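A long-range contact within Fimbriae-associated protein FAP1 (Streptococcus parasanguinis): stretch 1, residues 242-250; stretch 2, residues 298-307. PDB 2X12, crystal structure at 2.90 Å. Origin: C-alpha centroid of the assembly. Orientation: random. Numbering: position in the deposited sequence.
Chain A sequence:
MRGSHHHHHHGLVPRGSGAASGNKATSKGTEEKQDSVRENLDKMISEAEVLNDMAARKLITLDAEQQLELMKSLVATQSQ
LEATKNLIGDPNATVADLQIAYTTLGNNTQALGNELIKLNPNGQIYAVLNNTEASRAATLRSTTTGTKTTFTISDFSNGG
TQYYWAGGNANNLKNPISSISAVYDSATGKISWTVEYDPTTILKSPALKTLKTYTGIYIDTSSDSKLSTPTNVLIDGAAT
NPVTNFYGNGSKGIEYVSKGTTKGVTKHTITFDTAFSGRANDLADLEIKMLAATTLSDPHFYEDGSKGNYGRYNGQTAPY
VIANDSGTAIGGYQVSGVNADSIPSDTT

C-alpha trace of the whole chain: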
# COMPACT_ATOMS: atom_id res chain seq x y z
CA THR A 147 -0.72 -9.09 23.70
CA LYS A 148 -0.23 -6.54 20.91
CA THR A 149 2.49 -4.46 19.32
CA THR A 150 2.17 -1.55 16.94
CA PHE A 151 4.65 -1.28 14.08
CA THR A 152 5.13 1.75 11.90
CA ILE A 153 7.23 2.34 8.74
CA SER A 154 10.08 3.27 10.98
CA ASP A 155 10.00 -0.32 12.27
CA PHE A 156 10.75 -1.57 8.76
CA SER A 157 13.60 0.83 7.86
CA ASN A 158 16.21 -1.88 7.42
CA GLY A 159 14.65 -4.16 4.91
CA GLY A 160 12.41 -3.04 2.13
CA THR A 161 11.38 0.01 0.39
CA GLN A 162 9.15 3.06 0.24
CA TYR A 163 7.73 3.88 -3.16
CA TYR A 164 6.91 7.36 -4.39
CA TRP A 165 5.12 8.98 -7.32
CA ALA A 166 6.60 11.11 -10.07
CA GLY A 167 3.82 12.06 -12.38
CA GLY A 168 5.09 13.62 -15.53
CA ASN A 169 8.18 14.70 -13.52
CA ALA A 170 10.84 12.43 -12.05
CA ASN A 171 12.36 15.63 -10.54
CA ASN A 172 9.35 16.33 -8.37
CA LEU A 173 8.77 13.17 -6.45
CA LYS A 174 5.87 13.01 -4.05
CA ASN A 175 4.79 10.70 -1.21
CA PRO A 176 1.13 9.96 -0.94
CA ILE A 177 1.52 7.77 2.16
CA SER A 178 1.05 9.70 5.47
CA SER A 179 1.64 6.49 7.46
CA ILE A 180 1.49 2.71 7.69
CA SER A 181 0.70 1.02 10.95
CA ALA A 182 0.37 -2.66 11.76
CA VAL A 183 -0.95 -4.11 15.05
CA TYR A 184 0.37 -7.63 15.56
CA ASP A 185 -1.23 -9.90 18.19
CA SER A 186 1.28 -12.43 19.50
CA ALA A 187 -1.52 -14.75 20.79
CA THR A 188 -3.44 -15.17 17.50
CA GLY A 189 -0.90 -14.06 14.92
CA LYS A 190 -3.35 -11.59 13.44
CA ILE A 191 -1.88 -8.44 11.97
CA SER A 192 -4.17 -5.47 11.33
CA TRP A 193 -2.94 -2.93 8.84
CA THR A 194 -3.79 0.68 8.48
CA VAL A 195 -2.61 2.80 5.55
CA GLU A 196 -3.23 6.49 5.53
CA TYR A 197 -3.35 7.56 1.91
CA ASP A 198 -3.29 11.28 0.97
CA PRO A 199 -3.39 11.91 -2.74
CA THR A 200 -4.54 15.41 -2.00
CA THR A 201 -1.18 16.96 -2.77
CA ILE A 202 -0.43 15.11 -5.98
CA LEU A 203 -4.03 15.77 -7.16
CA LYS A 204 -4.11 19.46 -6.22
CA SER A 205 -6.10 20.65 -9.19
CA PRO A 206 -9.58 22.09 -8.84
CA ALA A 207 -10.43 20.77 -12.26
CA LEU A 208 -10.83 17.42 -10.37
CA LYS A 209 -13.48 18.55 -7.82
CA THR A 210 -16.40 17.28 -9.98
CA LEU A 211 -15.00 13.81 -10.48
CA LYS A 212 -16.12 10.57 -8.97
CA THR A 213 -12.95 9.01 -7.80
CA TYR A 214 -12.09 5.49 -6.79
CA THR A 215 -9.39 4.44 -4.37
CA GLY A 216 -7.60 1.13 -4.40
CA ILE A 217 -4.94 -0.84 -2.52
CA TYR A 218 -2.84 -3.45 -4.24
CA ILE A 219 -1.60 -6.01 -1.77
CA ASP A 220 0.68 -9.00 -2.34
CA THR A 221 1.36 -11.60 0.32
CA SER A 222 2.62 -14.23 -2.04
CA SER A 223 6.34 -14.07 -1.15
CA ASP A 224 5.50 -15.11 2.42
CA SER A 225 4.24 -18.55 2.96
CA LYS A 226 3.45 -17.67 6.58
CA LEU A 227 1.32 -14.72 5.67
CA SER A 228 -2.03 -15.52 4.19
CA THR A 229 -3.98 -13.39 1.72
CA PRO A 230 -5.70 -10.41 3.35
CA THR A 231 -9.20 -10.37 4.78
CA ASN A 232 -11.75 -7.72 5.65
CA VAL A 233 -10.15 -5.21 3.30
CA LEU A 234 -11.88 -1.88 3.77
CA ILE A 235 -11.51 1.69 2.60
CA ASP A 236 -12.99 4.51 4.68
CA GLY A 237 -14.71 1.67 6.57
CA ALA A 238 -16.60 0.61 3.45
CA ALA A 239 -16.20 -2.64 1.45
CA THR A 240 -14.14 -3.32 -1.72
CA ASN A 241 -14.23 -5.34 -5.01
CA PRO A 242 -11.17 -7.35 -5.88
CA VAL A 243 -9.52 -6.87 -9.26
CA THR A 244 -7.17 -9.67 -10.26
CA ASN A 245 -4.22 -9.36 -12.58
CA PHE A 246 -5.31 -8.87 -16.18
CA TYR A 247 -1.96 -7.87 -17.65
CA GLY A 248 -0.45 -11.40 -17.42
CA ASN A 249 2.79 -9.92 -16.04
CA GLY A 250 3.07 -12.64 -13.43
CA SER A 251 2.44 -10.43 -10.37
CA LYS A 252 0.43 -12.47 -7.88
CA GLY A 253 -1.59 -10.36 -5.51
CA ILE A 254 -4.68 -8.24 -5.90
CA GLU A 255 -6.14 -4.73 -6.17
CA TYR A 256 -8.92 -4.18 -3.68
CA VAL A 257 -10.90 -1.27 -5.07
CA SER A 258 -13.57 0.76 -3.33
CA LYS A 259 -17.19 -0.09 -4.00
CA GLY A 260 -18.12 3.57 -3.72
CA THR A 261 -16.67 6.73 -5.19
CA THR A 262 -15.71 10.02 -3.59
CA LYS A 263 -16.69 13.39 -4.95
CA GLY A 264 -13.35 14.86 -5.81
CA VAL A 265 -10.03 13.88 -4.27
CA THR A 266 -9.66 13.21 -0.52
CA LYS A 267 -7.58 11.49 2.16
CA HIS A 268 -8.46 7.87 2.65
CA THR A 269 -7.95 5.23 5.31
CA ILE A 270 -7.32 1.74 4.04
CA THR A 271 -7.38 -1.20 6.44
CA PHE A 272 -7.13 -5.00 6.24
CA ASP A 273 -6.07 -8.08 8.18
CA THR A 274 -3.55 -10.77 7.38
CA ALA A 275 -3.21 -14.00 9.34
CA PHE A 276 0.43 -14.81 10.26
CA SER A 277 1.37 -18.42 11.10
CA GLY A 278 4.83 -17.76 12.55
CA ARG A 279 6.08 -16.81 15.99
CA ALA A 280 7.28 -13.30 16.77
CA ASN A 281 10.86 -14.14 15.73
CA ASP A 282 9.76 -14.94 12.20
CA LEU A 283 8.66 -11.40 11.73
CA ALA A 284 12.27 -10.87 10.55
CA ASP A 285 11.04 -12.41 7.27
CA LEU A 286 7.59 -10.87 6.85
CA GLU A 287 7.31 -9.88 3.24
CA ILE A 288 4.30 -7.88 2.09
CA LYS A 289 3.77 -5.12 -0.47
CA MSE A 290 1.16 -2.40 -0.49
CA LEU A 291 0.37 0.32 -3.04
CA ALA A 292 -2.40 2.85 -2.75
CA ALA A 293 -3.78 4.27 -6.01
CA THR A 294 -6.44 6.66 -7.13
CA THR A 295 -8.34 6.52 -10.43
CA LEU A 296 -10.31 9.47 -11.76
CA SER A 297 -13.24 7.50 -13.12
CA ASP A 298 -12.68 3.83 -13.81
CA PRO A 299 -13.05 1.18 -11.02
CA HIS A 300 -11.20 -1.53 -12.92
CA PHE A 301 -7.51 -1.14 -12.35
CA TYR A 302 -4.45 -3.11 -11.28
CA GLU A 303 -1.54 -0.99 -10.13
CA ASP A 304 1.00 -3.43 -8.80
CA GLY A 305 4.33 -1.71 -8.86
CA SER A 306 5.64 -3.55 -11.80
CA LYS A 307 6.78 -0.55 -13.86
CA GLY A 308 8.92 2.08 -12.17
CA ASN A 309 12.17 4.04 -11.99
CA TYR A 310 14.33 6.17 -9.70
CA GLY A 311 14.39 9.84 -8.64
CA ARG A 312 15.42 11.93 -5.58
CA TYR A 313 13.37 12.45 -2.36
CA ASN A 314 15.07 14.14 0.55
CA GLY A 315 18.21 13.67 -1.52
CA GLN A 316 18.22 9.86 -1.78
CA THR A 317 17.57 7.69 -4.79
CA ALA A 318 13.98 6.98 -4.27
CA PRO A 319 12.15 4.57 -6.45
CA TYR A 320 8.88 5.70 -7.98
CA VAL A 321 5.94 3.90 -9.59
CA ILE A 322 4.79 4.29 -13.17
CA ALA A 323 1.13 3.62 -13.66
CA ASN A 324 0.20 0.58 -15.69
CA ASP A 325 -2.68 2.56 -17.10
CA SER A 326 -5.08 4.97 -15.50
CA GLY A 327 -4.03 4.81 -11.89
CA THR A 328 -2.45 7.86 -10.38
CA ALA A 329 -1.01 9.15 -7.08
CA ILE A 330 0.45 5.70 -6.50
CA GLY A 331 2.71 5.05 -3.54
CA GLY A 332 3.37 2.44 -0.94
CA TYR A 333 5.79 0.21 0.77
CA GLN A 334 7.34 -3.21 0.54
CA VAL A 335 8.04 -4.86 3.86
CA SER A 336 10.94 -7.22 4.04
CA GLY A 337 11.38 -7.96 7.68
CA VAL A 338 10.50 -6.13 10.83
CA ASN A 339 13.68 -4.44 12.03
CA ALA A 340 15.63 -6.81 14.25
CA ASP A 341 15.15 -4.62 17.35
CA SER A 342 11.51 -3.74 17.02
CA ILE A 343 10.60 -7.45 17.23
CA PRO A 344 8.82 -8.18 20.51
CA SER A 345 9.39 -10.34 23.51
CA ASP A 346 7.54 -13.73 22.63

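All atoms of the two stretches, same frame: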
# COMPACT_ATOMS: atom_id res chain seq x y z
N PRO A 242 -12.50 -6.96 -5.49
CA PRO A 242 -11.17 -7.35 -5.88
C PRO A 242 -11.01 -7.27 -7.40
O PRO A 242 -11.92 -7.64 -8.14
CB PRO A 242 -11.08 -8.78 -5.37
CG PRO A 242 -12.40 -9.26 -5.45
CD PRO A 242 -13.31 -8.13 -5.16
N VAL A 243 -9.88 -6.77 -7.87
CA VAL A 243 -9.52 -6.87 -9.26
C VAL A 243 -8.28 -7.68 -9.29
O VAL A 243 -7.37 -7.36 -8.58
CB VAL A 243 -9.22 -5.53 -9.86
CG1 VAL A 243 -8.67 -5.71 -11.22
CG2 VAL A 243 -10.48 -4.67 -9.92
N THR A 244 -8.28 -8.73 -10.11
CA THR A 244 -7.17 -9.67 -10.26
C THR A 244 -6.42 -9.37 -11.53
O THR A 244 -6.96 -8.81 -12.47
CB THR A 244 -7.63 -11.15 -10.35
OG1 THR A 244 -8.21 -11.43 -11.62
CG2 THR A 244 -8.61 -11.47 -9.27
N ASN A 245 -5.17 -9.77 -11.54
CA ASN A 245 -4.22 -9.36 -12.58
C ASN A 245 -4.67 -9.72 -13.99
O ASN A 245 -4.80 -10.92 -14.34
CB ASN A 245 -2.85 -10.03 -12.30
CG ASN A 245 -1.75 -9.50 -13.17
OD1 ASN A 245 -2.00 -8.90 -14.22
ND2 ASN A 245 -0.54 -9.73 -12.75
N PHE A 246 -4.87 -8.69 -14.80
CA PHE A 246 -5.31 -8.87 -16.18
C PHE A 246 -4.28 -8.39 -17.20
O PHE A 246 -4.57 -8.26 -18.38
CB PHE A 246 -6.67 -8.19 -16.41
CG PHE A 246 -6.63 -6.70 -16.27
CD1 PHE A 246 -6.84 -6.10 -15.04
CD2 PHE A 246 -6.41 -5.90 -17.35
CE1 PHE A 246 -6.80 -4.72 -14.87
CE2 PHE A 246 -6.38 -4.51 -17.19
CZ PHE A 246 -6.56 -3.92 -15.93
N TYR A 247 -3.06 -8.16 -16.75
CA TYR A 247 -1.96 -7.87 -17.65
C TYR A 247 -1.07 -9.07 -17.96
O TYR A 247 -0.19 -8.97 -18.81
CB TYR A 247 -1.08 -6.78 -17.05
CG TYR A 247 -1.75 -5.43 -16.88
CD1 TYR A 247 -2.01 -4.62 -17.96
CD2 TYR A 247 -2.08 -4.96 -15.63
CE1 TYR A 247 -2.61 -3.37 -17.79
CE2 TYR A 247 -2.69 -3.72 -15.46
CZ TYR A 247 -2.94 -2.93 -16.53
OH TYR A 247 -3.53 -1.73 -16.32
N GLY A 248 -1.27 -10.18 -17.24
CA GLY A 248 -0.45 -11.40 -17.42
C GLY A 248 1.05 -11.15 -17.24
O GLY A 248 1.86 -11.71 -17.95
N ASN A 249 1.41 -10.28 -16.30
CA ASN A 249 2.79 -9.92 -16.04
C ASN A 249 3.32 -10.74 -14.89
O ASN A 249 4.32 -10.37 -14.29
CB ASN A 249 2.87 -8.42 -15.71
CG ASN A 249 2.43 -8.08 -14.26
OD1 ASN A 249 2.15 -8.99 -13.48
ND2 ASN A 249 2.41 -6.80 -13.89
N GLY A 250 2.61 -11.79 -14.51
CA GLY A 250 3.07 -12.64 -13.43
C GLY A 250 3.06 -12.14 -11.98
O GLY A 250 3.38 -12.95 -11.08
N ASP A 298 -12.53 5.25 -13.52
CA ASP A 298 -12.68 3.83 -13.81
C ASP A 298 -12.36 2.98 -12.58
O ASP A 298 -11.27 3.11 -12.02
CB ASP A 298 -11.70 3.46 -14.94
CG ASP A 298 -11.99 2.08 -15.59
OD1 ASP A 298 -12.81 1.28 -15.07
OD2 ASP A 298 -11.40 1.79 -16.65
N PRO A 299 -13.27 2.08 -12.19
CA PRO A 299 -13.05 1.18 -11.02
C PRO A 299 -12.29 -0.11 -11.31
O PRO A 299 -12.11 -0.93 -10.38
CB PRO A 299 -14.47 0.80 -10.63
CG PRO A 299 -15.21 0.79 -11.91
CD PRO A 299 -14.62 1.91 -12.74
N HIS A 300 -11.88 -0.32 -12.55
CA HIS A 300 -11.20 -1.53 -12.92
C HIS A 300 -9.75 -1.24 -13.20
O HIS A 300 -9.35 -0.91 -14.30
CB HIS A 300 -11.84 -2.13 -14.15
CG HIS A 300 -11.44 -3.54 -14.41
ND1 HIS A 300 -11.80 -4.59 -13.58
CD2 HIS A 300 -10.70 -4.08 -15.41
CE1 HIS A 300 -11.31 -5.71 -14.08
NE2 HIS A 300 -10.63 -5.43 -15.18
N PHE A 301 -8.93 -1.40 -12.17
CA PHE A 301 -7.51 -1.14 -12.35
C PHE A 301 -6.61 -2.04 -11.52
O PHE A 301 -7.04 -2.53 -10.50
CB PHE A 301 -7.21 0.32 -12.05
CG PHE A 301 -7.58 0.75 -10.68
CD1 PHE A 301 -8.87 1.16 -10.40
CD2 PHE A 301 -6.66 0.77 -9.70
CE1 PHE A 301 -9.22 1.57 -9.15
CE2 PHE A 301 -7.00 1.19 -8.44
CZ PHE A 301 -8.28 1.61 -8.17
N TYR A 302 -5.38 -2.24 -11.99
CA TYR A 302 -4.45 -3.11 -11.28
C TYR A 302 -3.13 -2.40 -11.33
O TYR A 302 -2.48 -2.41 -12.35
CB TYR A 302 -4.39 -4.46 -11.96
CG TYR A 302 -3.65 -5.58 -11.24
CD1 TYR A 302 -4.28 -6.39 -10.33
CD2 TYR A 302 -2.36 -5.89 -11.55
CE1 TYR A 302 -3.62 -7.41 -9.70
CE2 TYR A 302 -1.70 -6.94 -10.93
CZ TYR A 302 -2.33 -7.69 -10.02
OH TYR A 302 -1.66 -8.74 -9.45
N GLU A 303 -2.79 -1.72 -10.25
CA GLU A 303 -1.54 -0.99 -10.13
C GLU A 303 -0.76 -1.70 -9.05
O GLU A 303 -0.87 -1.39 -7.85
CB GLU A 303 -1.83 0.45 -9.78
CG GLU A 303 -2.70 1.16 -10.82
CD GLU A 303 -2.04 1.24 -12.22
OE1 GLU A 303 -0.78 1.04 -12.29
OE2 GLU A 303 -2.79 1.48 -13.23
N ASP A 304 -0.09 -2.76 -9.51
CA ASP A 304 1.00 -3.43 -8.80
C ASP A 304 2.10 -2.46 -9.04
O ASP A 304 1.84 -1.43 -9.70
CB ASP A 304 1.33 -4.78 -9.44
CG ASP A 304 1.70 -4.68 -10.92
OD1 ASP A 304 1.93 -3.56 -11.41
OD2 ASP A 304 1.78 -5.74 -11.61
N GLY A 305 3.31 -2.72 -8.60
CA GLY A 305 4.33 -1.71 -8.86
C GLY A 305 5.25 -2.10 -9.97
O GLY A 305 6.45 -1.82 -9.91
N SER A 306 4.74 -2.79 -10.96
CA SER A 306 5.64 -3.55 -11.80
C SER A 306 6.47 -2.67 -12.71
O SER A 306 7.53 -3.09 -13.11
CB SER A 306 4.88 -4.57 -12.62
OG SER A 306 3.77 -3.97 -13.24
N LYS A 307 5.99 -1.49 -13.07
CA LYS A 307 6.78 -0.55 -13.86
C LYS A 307 7.22 0.52 -12.92
O LYS A 307 6.47 0.88 -12.03
CB LYS A 307 5.92 0.08 -14.96
CG LYS A 307 5.78 -0.80 -16.25
CD LYS A 307 4.37 -0.68 -16.92
CE LYS A 307 4.36 -0.07 -18.36
NZ LYS A 307 3.25 1.00 -18.46

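The most unusual feature of this contact is that one direct hydrogen bond, between two side chains, is all that the geometry establishes across it; no backbone-to-backbone hydrogen bond links the two stretches, although they run alongside one another for much of their length. It therefore illustrates a general principle: segments without sheet pairing can still pack side by side through aromatic rings laid against backbone and a polar link whose groups are also bonded within their own stretches.

The register is marked by N245 and Y302, whose CA atoms lie 6.4 Å apart, and by N249 and S306, whose CA atoms are 8.2 Å apart. Numbering rises along both stretches in the same sense, so the chains advance together, but at distances that leave side chains to fill the gap. Apart from a strand at the start of the first stretch, the segments are largely irregular, and together they bury 512 Å².

Y302 is the centrepiece, with the largest covered area of any residue here. Its CA-to-CB bond points toward the first stretch, and chi1 in the t well lays the ring against the chain at N245. The CA of N245 sits 3.6 Å from the centroid of the Y302 ring and only 13° off its normal, a CH-pi contact squarely over the face, in which a slightly polarised C-H meets the electron-rich ring. The CB of N245 joins it over that face, 3.3 Å from Y302 CZ. At the ring edge, the carbonyl O of V243 approaches Y302 CD1 at 3.7 Å, where the ring presents hydrogen rather than pi density.

A second aromatic layer forms where F246 meets H300. Their rings make an offset stack, with centroids 4.9 Å apart and planes at 25°. Neither CA-to-CB bond points directly at the opposing stretch, yet both side chains end nearer to it. V243 also reaches H300: its CG1 lies 4.3 Å from the centroid of the imidazole ring in an off-centre CH-pi contact, and 3.6 Å from the O of F301. Apolar contacts continue around the base of Y302, where its CB lies 3.8 Å from F246 CE1 and 4.0 Å from Y247 CE2. The edge of the Y247 ring faces backbone, with CE2 3.4 Å from the O of Y302.

The polar anchor lies farther along. N249 ND2 donates to D304 OD2 at 2.6 Å with an angle of 165°, a short and nearly straight bond that the charge of a carboxylate would favour. Both partners are braced locally. N245 ND2 donates to N249 OD1 at 2.9 Å, while N245 OD1 accepts from Y247 N at 2.8 Å, so one amide ties the turn to the anchoring asparagine. Across the contact, D304 OD1 accepts from S306 N at 2.9 Å and from S306 OG at 2.6 Å, while OD2 receives the bond from N249 and a further one from a residue just outside the stretches. N245 thus serves twice, its CA and CB resting on Y302 and its amide supporting the polar end.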